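Local coordinates for protein putative NADPH:quinone reductase (Bacillus thuringiensis, PDB 3GMS) that is of unknown function but probably acts as an NADPH-dependent quinone reductase, related to the zinc-binding alcohol dehydrogenases, at residues 146-152 and 215-221; 171-177 and 190-196; 236-242 and 260-266. All blocks are in the same frame, centred on the assembly; numbering follows the deposited sequence.

All three contacts belong to one six-stranded parallel sheet of the Rossmann type, ordered 192-195, 171-176, 147-150, 214-219, 237-241, 262-265. From the N terminus, 147-150 comes first. The chain then builds outward through 171-176 to 192-195, where interaction 2 closes a short loop, and returns to 214-219, where interaction 1 closes the long loop that encloses it. Interaction 3 follows in series, pairing 237-241 with 262-265 and closing the short loop through helix 252-257. Interaction 1 touches both others: Leu148 O lies 2.8 Å from Ile173 N, and Ala217 O lies 2.8 Å from Leu240 N. Interactions 2 and 3, their centres about 18 Å apart, do not touch; they form the two flanks of the sheet.

Interaction 1: residues 146-152 and 215-221; sequences DVLLVNA and DAAIDSI
At the C-terminal end of this parallel strand pair, Asn151 (chi1 p) donates from ND2 to Asp219 OD1 (2.8 Å) and accepts at OD1 from Ser220 N (2.9 Å); Asp219 OD1 receives Ile221 N at 2.8 Å, an Asx turn. At the other end Asp215 OD2 accepts a hydrogen bond from Val147 N (2.8 Å), while its OD1 forms a salt bridge with Arg234. Residues 147-150 and 216-219 are extended, but Asp215 (phi/psi -83/-36) turns a corner, so Val147 O meets two successive donors, Asp215 N (2.9 Å) and Ala216 N (3.1 Å); Ala152 has positive phi (43°). Then follow Leu149 N to Ala216 O (2.9 Å), Ile218 N to Leu149 O (2.7 Å) and Asn151 N to Ile218 O (3.3 Å). Register is Leu148-Ala216 to Val150-Ile218; the axes approach to 4.5 Å at 14°. Water 1 sits among Asn151 O (2.7 Å), Ile218 O (2.8 Å) and Ser220 OG (2.6 Å). On one face Leu148 CD1 (chi1 t, chi2 p) packs on Ala216 CB (3.8 Å); on the other, Leu149 CB meets Ala217 CB (3.9 Å). This central Rossmann pair lies between strands 171-176 and 237-241, with Leu229 of helix 223-231 covering the Leu149-Ala217 face.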
loop_
_atom_site.group_PDB
_atom_site.type_symbol
_atom_site.label_atom_id
_atom_site.label_comp_id
_atom_site.label_asym_id
_atom_site.label_seq_id
_atom_site.Cartn_x
_atom_site.Cartn_y
_atom_site.Cartn_z
ATOM N N ASP A 146 -8.394 22.001 1.030
ATOM C CA ASP A 146 -9.414 21.082 0.552
ATOM C C ASP A 146 -9.796 20.135 1.672
ATOM O O ASP A 146 -8.982 19.833 2.563
ATOM C CB ASP A 146 -8.966 20.241 -0.670
ATOM C CG ASP A 146 -9.004 21.017 -1.994
ATOM O OD1 ASP A 146 -9.683 22.073 -2.082
ATOM O OD2 ASP A 146 -8.344 20.557 -2.956
ATOM N N VAL A 147 -11.027 19.656 1.596
ATOM C CA VAL A 147 -11.548 18.681 2.533
ATOM C C VAL A 147 -11.592 17.284 1.893
ATOM O O VAL A 147 -12.331 17.053 0.918
ATOM C CB VAL A 147 -12.905 19.083 2.982
ATOM C CG1 VAL A 147 -13.408 18.132 4.017
ATOM C CG2 VAL A 147 -12.839 20.503 3.514
ATOM N N LEU A 148 -10.773 16.373 2.443
ATOM C CA LEU A 148 -10.656 14.987 1.945
ATOM C C LEU A 148 -11.342 14.034 2.926
ATOM O O LEU A 148 -11.100 14.143 4.147
ATOM C CB LEU A 148 -9.168 14.605 1.808
ATOM C CG LEU A 148 -8.935 13.151 1.385
ATOM C CD1 LEU A 148 -9.422 12.994 -0.040
ATOM C CD2 LEU A 148 -7.444 12.779 1.503
ATOM N N LEU A 149 -12.202 13.156 2.415
ATOM C CA LEU A 149 -12.766 12.030 3.185
ATOM C C LEU A 149 -11.982 10.758 2.845
ATOM O O LEU A 149 -11.732 10.478 1.655
ATOM C CB LEU A 149 -14.208 11.777 2.795
ATOM C CG LEU A 149 -15.165 13.000 2.823
ATOM C CD1 LEU A 149 -16.573 12.592 2.448
ATOM C CD2 LEU A 149 -15.158 13.660 4.224
ATOM N N VAL A 150 -11.634 9.979 3.873
ATOM C CA VAL A 150 -10.983 8.668 3.666
ATOM C C VAL A 150 -11.662 7.657 4.584
ATOM O O VAL A 150 -11.617 7.811 5.816
ATOM C CB VAL A 150 -9.486 8.729 3.986
ATOM C CG1 VAL A 150 -8.838 7.313 3.766
ATOM C CG2 VAL A 150 -8.769 9.777 3.090
ATOM N N ASN A 151 -12.292 6.646 4.014
ATOM C CA ASN A 151 -12.840 5.585 4.846
ATOM C C ASN A 151 -11.855 4.436 5.098
ATOM O O ASN A 151 -10.731 4.424 4.560
ATOM C CB ASN A 151 -14.222 5.108 4.340
ATOM C CG ASN A 151 -14.163 4.392 2.978
ATOM O OD1 ASN A 151 -13.112 4.031 2.532
ATOM N ND2 ASN A 151 -15.312 4.194 2.343
ATOM N N ALA A 152 -12.281 3.452 5.893
ATOM C CA ALA A 152 -11.352 2.431 6.433
ATOM C C ALA A 152 -10.045 3.082 6.925
ATOM O O ALA A 152 -8.942 2.569 6.696
ATOM C CB ALA A 152 -11.082 1.320 5.363
ATOM N N ASP A 215 -14.551 18.033 -0.639
ATOM C CA ASP A 215 -13.974 18.236 -1.954
ATOM C C ASP A 215 -13.604 16.946 -2.659
ATOM O O ASP A 215 -13.752 16.863 -3.874
ATOM C CB ASP A 215 -12.768 19.139 -1.883
ATOM C CG ASP A 215 -13.119 20.519 -1.358
ATOM O OD1 ASP A 215 -13.852 21.249 -2.064
ATOM O OD2 ASP A 215 -12.710 20.844 -0.231
ATOM N N ALA A 216 -13.123 15.958 -1.899
ATOM C CA ALA A 216 -12.673 14.693 -2.474
ATOM C C ALA A 216 -12.889 13.555 -1.479
ATOM O O ALA A 216 -13.011 13.792 -0.253
ATOM C CB ALA A 216 -11.210 14.787 -2.876
ATOM N N ALA A 217 -12.968 12.331 -1.988
ATOM C CA ALA A 217 -13.139 11.167 -1.128
ATOM C C ALA A 217 -12.360 9.981 -1.674
ATOM O O ALA A 217 -12.253 9.817 -2.905
ATOM C CB ALA A 217 -14.586 10.793 -0.975
ATOM N N ILE A 218 -11.794 9.202 -0.754
ATOM C CA ILE A 218 -11.056 7.980 -1.120
ATOM C C ILE A 218 -11.741 6.823 -0.432
ATOM O O ILE A 218 -11.767 6.756 0.807
ATOM C CB ILE A 218 -9.540 8.102 -0.778
ATOM C CG1 ILE A 218 -8.953 9.272 -1.586
ATOM C CG2 ILE A 218 -8.812 6.754 -1.095
ATOM C CD1 ILE A 218 -7.441 9.478 -1.467
ATOM N N ASP A 219 -12.312 5.947 -1.259
ATOM C CA ASP A 219 -13.052 4.764 -0.809
ATOM C C ASP A 219 -12.216 3.480 -0.943
ATOM O O ASP A 219 -11.704 3.169 -2.035
ATOM C CB ASP A 219 -14.342 4.682 -1.615
ATOM C CG ASP A 219 -15.163 3.414 -1.345
ATOM O OD1 ASP A 219 -15.231 2.933 -0.200
ATOM O OD2 ASP A 219 -15.791 2.932 -2.309
ATOM N N SER A 220 -12.096 2.773 0.176
ATOM C CA SER A 220 -11.434 1.472 0.254
ATOM C C SER A 220 -12.438 0.328 0.385
ATOM O O SER A 220 -12.062 -0.835 0.293
ATOM C CB SER A 220 -10.485 1.428 1.469
ATOM O OG SER A 220 -9.431 2.343 1.284
ATOM N N ILE A 221 -13.714 0.660 0.603
ATOM C CA ILE A 221 -14.709 -0.341 1.003
ATOM C C ILE A 221 -15.701 -0.718 -0.079
ATOM O O ILE A 221 -15.983 -1.903 -0.277
ATOM C CB ILE A 221 -15.530 0.170 2.242
ATOM C CG1 ILE A 221 -14.586 0.528 3.404
ATOM C CG2 ILE A 221 -16.571 -0.888 2.690
ATOM C CD1 ILE A 221 -15.326 1.109 4.661
HETATM O O HOH W 1 -10.156 4.782 1.967
#

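Interaction 2: residues 171-177 and 190-196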
loop_
_atom_site.group_PDB
_atom_site.type_symbol
_atom_site.label_atom_id
_atom_site.label_comp_id
_atom_site.label_asym_id
_atom_site.label_seq_id
_atom_site.Cartn_x
_atom_site.Cartn_y
_atom_site.Cartn_z
ATOM N N ARG A 171 -7.425 19.336 4.790
ATOM C CA ARG A 171 -8.190 18.962 5.950
ATOM C C ARG A 171 -8.669 17.531 5.747
ATOM O O ARG A 171 -9.402 17.251 4.792
ATOM C CB ARG A 171 -9.364 19.956 6.122
ATOM C CG ARG A 171 -10.192 19.727 7.362
ATOM C CD ARG A 171 -11.301 20.798 7.548
ATOM N NE ARG A 171 -12.068 20.520 8.766
ATOM C CZ ARG A 171 -13.383 20.696 8.886
ATOM N NH1 ARG A 171 -14.080 21.147 7.844
ATOM N NH2 ARG A 171 -14.003 20.403 10.039
ATOM N N LEU A 172 -8.234 16.613 6.620
ATOM C CA LEU A 172 -8.706 15.240 6.543
ATOM C C LEU A 172 -9.835 14.939 7.493
ATOM O O LEU A 172 -9.726 15.126 8.708
ATOM C CB LEU A 172 -7.562 14.226 6.792
ATOM C CG LEU A 172 -8.037 12.772 6.941
ATOM C CD1 LEU A 172 -8.400 12.160 5.575
ATOM C CD2 LEU A 172 -6.975 11.911 7.619
ATOM N N ILE A 173 -10.922 14.451 6.931
ATOM C CA ILE A 173 -11.937 13.819 7.720
ATOM C C ILE A 173 -11.814 12.298 7.606
ATOM O O ILE A 173 -12.171 11.670 6.587
ATOM C CB ILE A 173 -13.380 14.353 7.359
ATOM C CG1 ILE A 173 -13.469 15.877 7.564
ATOM C CG2 ILE A 173 -14.453 13.539 8.163
ATOM C CD1 ILE A 173 -14.681 16.558 6.874
ATOM N N ALA A 174 -11.280 11.690 8.673
ATOM C CA ALA A 174 -11.158 10.234 8.767
ATOM C C ALA A 174 -12.490 9.592 9.065
ATOM O O ALA A 174 -13.206 10.032 9.986
ATOM C CB ALA A 174 -10.151 9.845 9.880
ATOM N N VAL A 175 -12.821 8.567 8.297
ATOM C CA VAL A 175 -14.013 7.743 8.525
ATOM C C VAL A 175 -13.580 6.336 8.901
ATOM O O VAL A 175 -12.886 5.661 8.128
ATOM C CB VAL A 175 -14.940 7.716 7.266
ATOM C CG1 VAL A 175 -16.201 6.892 7.513
ATOM C CG2 VAL A 175 -15.292 9.122 6.842
ATOM N N THR A 176 -14.003 5.886 10.084
ATOM C CA THR A 176 -13.582 4.612 10.647
ATOM C C THR A 176 -14.797 3.777 11.066
ATOM O O THR A 176 -15.901 4.323 11.303
ATOM C CB THR A 176 -12.688 4.807 11.908
ATOM O OG1 THR A 176 -13.431 5.525 12.912
ATOM C CG2 THR A 176 -11.400 5.568 11.591
ATOM N N ARG A 177 -14.590 2.464 11.168
ATOM C CA ARG A 177 -15.633 1.518 11.574
ATOM C C ARG A 177 -15.841 1.479 13.086
ATOM O O ARG A 177 -16.837 0.917 13.556
ATOM C CB ARG A 177 -15.251 0.091 11.145
ATOM C CG ARG A 177 -15.904 -0.411 9.874
ATOM C CD ARG A 177 -15.161 0.076 8.619
ATOM N NE ARG A 177 -13.729 -0.253 8.587
ATOM C CZ ARG A 177 -13.224 -1.417 8.175
ATOM N NH1 ARG A 177 -14.028 -2.391 7.768
ATOM N NH2 ARG A 177 -11.906 -1.611 8.177
ATOM N N ALA A 190 -5.288 14.049 11.672
ATOM C CA ALA A 190 -6.639 14.058 11.166
ATOM C C ALA A 190 -7.444 15.188 11.845
ATOM O O ALA A 190 -7.402 15.341 13.070
ATOM C CB ALA A 190 -7.307 12.724 11.407
ATOM N N ALA A 191 -8.161 15.974 11.043
ATOM C CA ALA A 191 -8.977 17.082 11.577
ATOM C C ALA A 191 -10.194 16.607 12.389
ATOM O O ALA A 191 -10.652 17.311 13.323
ATOM C CB ALA A 191 -9.408 18.015 10.434
ATOM N N TYR A 192 -10.724 15.443 12.040
ATOM C CA TYR A 192 -11.885 14.866 12.694
ATOM C C TYR A 192 -11.928 13.378 12.369
ATOM O O TYR A 192 -11.465 12.948 11.305
ATOM C CB TYR A 192 -13.160 15.530 12.156
ATOM C CG TYR A 192 -14.365 15.335 13.054
ATOM C CD1 TYR A 192 -14.630 16.229 14.093
ATOM C CD2 TYR A 192 -15.221 14.237 12.879
ATOM C CE1 TYR A 192 -15.745 16.045 14.927
ATOM C CE2 TYR A 192 -16.334 14.039 13.709
ATOM C CZ TYR A 192 -16.582 14.953 14.726
ATOM O OH TYR A 192 -17.683 14.755 15.542
ATOM N N VAL A 193 -12.505 12.587 13.256
ATOM C CA VAL A 193 -12.667 11.184 12.997
ATOM C C VAL A 193 -14.124 10.866 13.152
ATOM O O VAL A 193 -14.707 11.066 14.224
ATOM C CB VAL A 193 -11.788 10.284 13.928
ATOM C CG1 VAL A 193 -12.085 8.798 13.707
ATOM C CG2 VAL A 193 -10.317 10.604 13.743
ATOM N N ILE A 194 -14.728 10.410 12.068
ATOM C CA ILE A 194 -16.100 9.905 12.114
ATOM C C ILE A 194 -16.144 8.404 12.333
ATOM O O ILE A 194 -15.799 7.592 11.445
ATOM C CB ILE A 194 -16.921 10.278 10.836
ATOM C CG1 ILE A 194 -16.777 11.773 10.498
ATOM C CG2 ILE A 194 -18.373 9.798 10.986
ATOM C CD1 ILE A 194 -17.590 12.233 9.231
ATOM N N ASP A 195 -16.611 8.033 13.523
ATOM C CA ASP A 195 -16.727 6.640 13.880
ATOM C C ASP A 195 -18.139 6.243 13.551
ATOM O O ASP A 195 -19.074 6.670 14.237
ATOM C CB ASP A 195 -16.407 6.465 15.380
ATOM C CG ASP A 195 -16.688 5.060 15.904
ATOM O OD1 ASP A 195 -17.190 4.178 15.180
ATOM O OD2 ASP A 195 -16.390 4.839 17.095
ATOM N N THR A 196 -18.297 5.460 12.484
ATOM C CA THR A 196 -19.610 5.115 11.953
ATOM C C THR A 196 -20.381 4.073 12.770
ATOM O O THR A 196 -21.533 3.800 12.474
ATOM C CB THR A 196 -19.579 4.706 10.445
ATOM O OG1 THR A 196 -18.705 3.600 10.257
ATOM C CG2 THR A 196 -19.132 5.865 9.558
#
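Along strand 171-176 the backbone polar groups are shared between two neighbours. Those of Leu172, Ala174 and Thr176 face 190-196: Leu172 O accepts Ala191 N (2.9 Å) and, weakly, Tyr192 N (3.5 Å); Ala174 N donates to Tyr192 O (2.9 Å), and Ala174 O takes Ile194 N at 2.6 Å; Thr176 N reaches Ile194 O (2.8 Å), and Thr176 O accepts Thr196 N (2.9 Å). Arg171, Ile173 and Val175 bond instead to Asp146, Leu148 and Val150 of 146-152. Three side chains find polar partners outside the pair: Thr176 OG1 bonds to Asn178 O, Asp195 OD1 to Ser197, and Arg171 NH1 to Leu208 O, while Arg171 CG packs on Ala191 CB at 3.6 Å. The register runs from Ile173-Tyr192 to Thr176-Asp195. The axes, 4.6 Å apart at closest, cross at -23°, the twist of a parallel pair. Apolar contacts fill both faces. Ile173 CG2 meets Ile194 CD1 (3.6 Å) on the face covered by helix 201-208; on the other, Ala174 CB meets Val193 CG2 (3.9 Å) beneath Leu185 of helix 182-188. That helix links the two strands, so the contact closes a beta-alpha-beta crossover. Strand 171-176 is the second of the Rossmann fold, whose C-terminal end in related dehydrogenases lies near the adenosine part of the dinucleotide, probably so here.

Interaction 3: residues 236-242 and 260-266; sequences NGHFLTI and KVHANIF
Phe239 and Leu240, on opposite faces, form the apolar centre of this parallel pair. The Phe239 ring (chi1 t, chi2 77°) turns its edge to Ala263, with CD2 3.9 Å from Ala263 CB, and Phe239 CB lies 4.2 Å from Val261 CG2. On the other face Leu240 (chi1 t, chi2 p) brings CD1 to 3.9 Å from Phe266 CB, and beyond the strand ends Ile242 CG2 lies 4.0 Å from Phe266 CB. Helix 252-257, which connects the strands as a beta-alpha-beta unit, covers the Thr241-Ala263 face through Trp252; helix 127-139 covers Leu240 and Phe266 through Thr135 and Thr139.

Register runs His238-His262, Phe239-Ala263, Leu240-Asn264, Thr241-Ile265, and the axes pass at 4.7 Å, crossing at -22°. The ladder is regular: His262 N to Gly237 O (2.9 Å), Phe239 N to His262 O (2.7 Å), Asn264 N to Phe239 O (2.9 Å), Thr241 N to Asn264 O (2.9 Å), Phe266 N to Thr241 O (2.9 Å). Before it, Asn236 N donates to Lys260 O (2.8 Å); both residues have positive phi (69° and 61°), and Lys260 is the first to leave helical angles after helix 252-257. Past the ladder, water 2 donates to Ile242 O (2.9 Å) and Phe266 O (2.7 Å).

At the polar edge His238 (chi1 t) donates from NE2 to Asn264 OD1 (chi1 m) at 2.9 Å, near the imidazole plane. NE2 of His238 therefore carries the proton, and the face bearing His238, His262 and Asn264 joins the strands by a side-chain hydrogen bond as well as by the ladder.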
loop_
_atom_site.group_PDB
_atom_site.type_symbol
_atom_site.label_atom_id
_atom_site.label_comp_id
_atom_site.label_asym_id
_atom_site.label_seq_id
_atom_site.Cartn_x
_atom_site.Cartn_y
_atom_site.Cartn_z
ATOM N N ASN A 236 -19.453 18.175 -8.362
ATOM C CA ASN A 236 -18.156 18.320 -9.025
ATOM C C ASN A 236 -16.952 17.986 -8.151
ATOM O O ASN A 236 -15.807 18.294 -8.525
ATOM C CB ASN A 236 -18.006 19.690 -9.692
ATOM C CG ASN A 236 -19.177 19.992 -10.624
ATOM O OD1 ASN A 236 -19.724 21.092 -10.615
ATOM N ND2 ASN A 236 -19.604 18.986 -11.382
ATOM N N GLY A 237 -17.212 17.338 -7.012
ATOM C CA GLY A 237 -16.136 16.843 -6.149
ATOM C C GLY A 237 -15.603 15.580 -6.800
ATOM O O GLY A 237 -16.225 15.047 -7.732
ATOM N N HIS A 238 -14.502 15.057 -6.270
ATOM C CA HIS A 238 -13.809 13.963 -6.932
ATOM C C HIS A 238 -13.809 12.745 -6.005
ATOM O O HIS A 238 -13.255 12.805 -4.885
ATOM C CB HIS A 238 -12.396 14.413 -7.280
ATOM C CG HIS A 238 -11.724 13.565 -8.334
ATOM N ND1 HIS A 238 -10.521 13.908 -8.919
ATOM C CD2 HIS A 238 -12.086 12.382 -8.894
ATOM C CE1 HIS A 238 -10.178 12.982 -9.802
ATOM N NE2 HIS A 238 -11.113 12.043 -9.803
ATOM N N PHE A 239 -14.407 11.651 -6.485
ATOM C CA PHE A 239 -14.520 10.391 -5.738
ATOM C C PHE A 239 -13.529 9.411 -6.361
ATOM O O PHE A 239 -13.499 9.242 -7.598
ATOM C CB PHE A 239 -15.922 9.843 -5.861
ATOM C CG PHE A 239 -16.139 8.508 -5.194
ATOM C CD1 PHE A 239 -16.276 8.424 -3.811
ATOM C CD2 PHE A 239 -16.251 7.345 -5.948
ATOM C CE1 PHE A 239 -16.524 7.201 -3.194
ATOM C CE2 PHE A 239 -16.508 6.107 -5.347
ATOM C CZ PHE A 239 -16.623 6.030 -3.947
ATOM N N LEU A 240 -12.698 8.823 -5.515
ATOM C CA LEU A 240 -11.676 7.880 -6.007
ATOM C C LEU A 240 -11.738 6.555 -5.233
ATOM O O LEU A 240 -11.758 6.568 -4.000
ATOM C CB LEU A 240 -10.303 8.531 -5.882
ATOM C CG LEU A 240 -9.086 7.820 -6.475
ATOM C CD1 LEU A 240 -9.159 7.878 -8.026
ATOM C CD2 LEU A 240 -7.832 8.507 -5.971
ATOM N N THR A 241 -11.781 5.408 -5.913
ATOM C CA THR A 241 -11.731 4.169 -5.154
ATOM C C THR A 241 -10.306 3.619 -5.193
ATOM O O THR A 241 -9.598 3.756 -6.219
ATOM C CB THR A 241 -12.723 3.094 -5.606
ATOM O OG1 THR A 241 -12.396 2.670 -6.927
ATOM C CG2 THR A 241 -14.137 3.612 -5.616
ATOM N N ILE A 242 -9.870 3.051 -4.072
ATOM C CA ILE A 242 -8.526 2.416 -4.034
ATOM C C ILE A 242 -8.580 0.963 -3.602
ATOM O O ILE A 242 -7.555 0.245 -3.655
ATOM C CB ILE A 242 -7.520 3.181 -3.135
ATOM C CG1 ILE A 242 -8.018 3.313 -1.692
ATOM C CG2 ILE A 242 -7.087 4.508 -3.778
ATOM C CD1 ILE A 242 -6.899 3.775 -0.699
ATOM N N LYS A 260 -23.789 14.043 -8.715
ATOM C CA LYS A 260 -23.050 14.993 -9.584
ATOM C C LYS A 260 -21.540 15.061 -9.313
ATOM O O LYS A 260 -20.937 16.123 -9.442
ATOM C CB LYS A 260 -23.639 16.427 -9.531
ATOM C CG LYS A 260 -24.851 16.721 -10.423
ATOM C CD LYS A 260 -26.115 16.016 -9.902
ATOM C CE LYS A 260 -27.403 16.645 -10.442
ATOM N NZ LYS A 260 -28.404 15.577 -10.711
ATOM N N VAL A 261 -20.937 13.931 -8.948
ATOM C CA VAL A 261 -19.499 13.917 -8.643
ATOM C C VAL A 261 -18.739 13.195 -9.732
ATOM O O VAL A 261 -19.329 12.370 -10.435
ATOM C CB VAL A 261 -19.164 13.287 -7.257
ATOM C CG1 VAL A 261 -20.000 13.913 -6.130
ATOM C CG2 VAL A 261 -19.315 11.832 -7.261
ATOM N N HIS A 262 -17.464 13.538 -9.890
ATOM C CA HIS A 262 -16.541 12.818 -10.804
ATOM C C HIS A 262 -16.007 11.600 -10.075
ATOM O O HIS A 262 -15.580 11.728 -8.941
ATOM C CB HIS A 262 -15.353 13.692 -11.192
ATOM C CG HIS A 262 -15.741 15.027 -11.737
ATOM N ND1 HIS A 262 -15.302 16.212 -11.184
ATOM C CD2 HIS A 262 -16.546 15.371 -12.774
ATOM C CE1 HIS A 262 -15.798 17.229 -11.871
ATOM N NE2 HIS A 262 -16.565 16.746 -12.833
ATOM N N ALA A 263 -16.043 10.426 -10.703
ATOM C CA ALA A 263 -15.578 9.199 -10.049
ATOM C C ALA A 263 -14.537 8.441 -10.878
ATOM O O ALA A 263 -14.665 8.356 -12.096
ATOM C CB ALA A 263 -16.747 8.301 -9.703
ATOM N N ASN A 264 -13.493 7.959 -10.208
ATOM C CA ASN A 264 -12.413 7.188 -10.841
ATOM C C ASN A 264 -11.958 6.075 -9.941
ATOM O O ASN A 264 -12.274 6.039 -8.728
ATOM C CB ASN A 264 -11.196 8.065 -11.141
ATOM C CG ASN A 264 -11.460 9.057 -12.237
ATOM O OD1 ASN A 264 -11.721 10.234 -11.975
ATOM N ND2 ASN A 264 -11.449 8.584 -13.475
ATOM N N ILE A 265 -11.183 5.163 -10.536
ATOM C CA ILE A 265 -10.593 4.045 -9.823
ATOM C C ILE A 265 -9.075 4.216 -9.909
ATOM O O ILE A 265 -8.543 4.413 -11.010
ATOM C CB ILE A 265 -10.959 2.676 -10.479
ATOM C CG1 ILE A 265 -12.460 2.431 -10.485
ATOM C CG2 ILE A 265 -10.321 1.529 -9.707
ATOM C CD1 ILE A 265 -13.166 2.793 -11.755
ATOM N N PHE A 266 -8.383 4.142 -8.776
ATOM C CA PHE A 266 -6.921 4.267 -8.790
ATOM C C PHE A 266 -6.257 2.906 -8.638
ATOM O O PHE A 266 -6.627 2.113 -7.757
ATOM C CB PHE A 266 -6.420 5.189 -7.674
ATOM C CG PHE A 266 -4.936 5.333 -7.649
ATOM C CD1 PHE A 266 -4.311 6.292 -8.469
ATOM C CD2 PHE A 266 -4.155 4.523 -6.803
ATOM C CE1 PHE A 266 -2.921 6.405 -8.464
ATOM C CE2 PHE A 266 -2.784 4.608 -6.797
ATOM C CZ PHE A 266 -2.147 5.568 -7.615
HETATM O O HOH W 2 -5.555 1.298 -5.472
#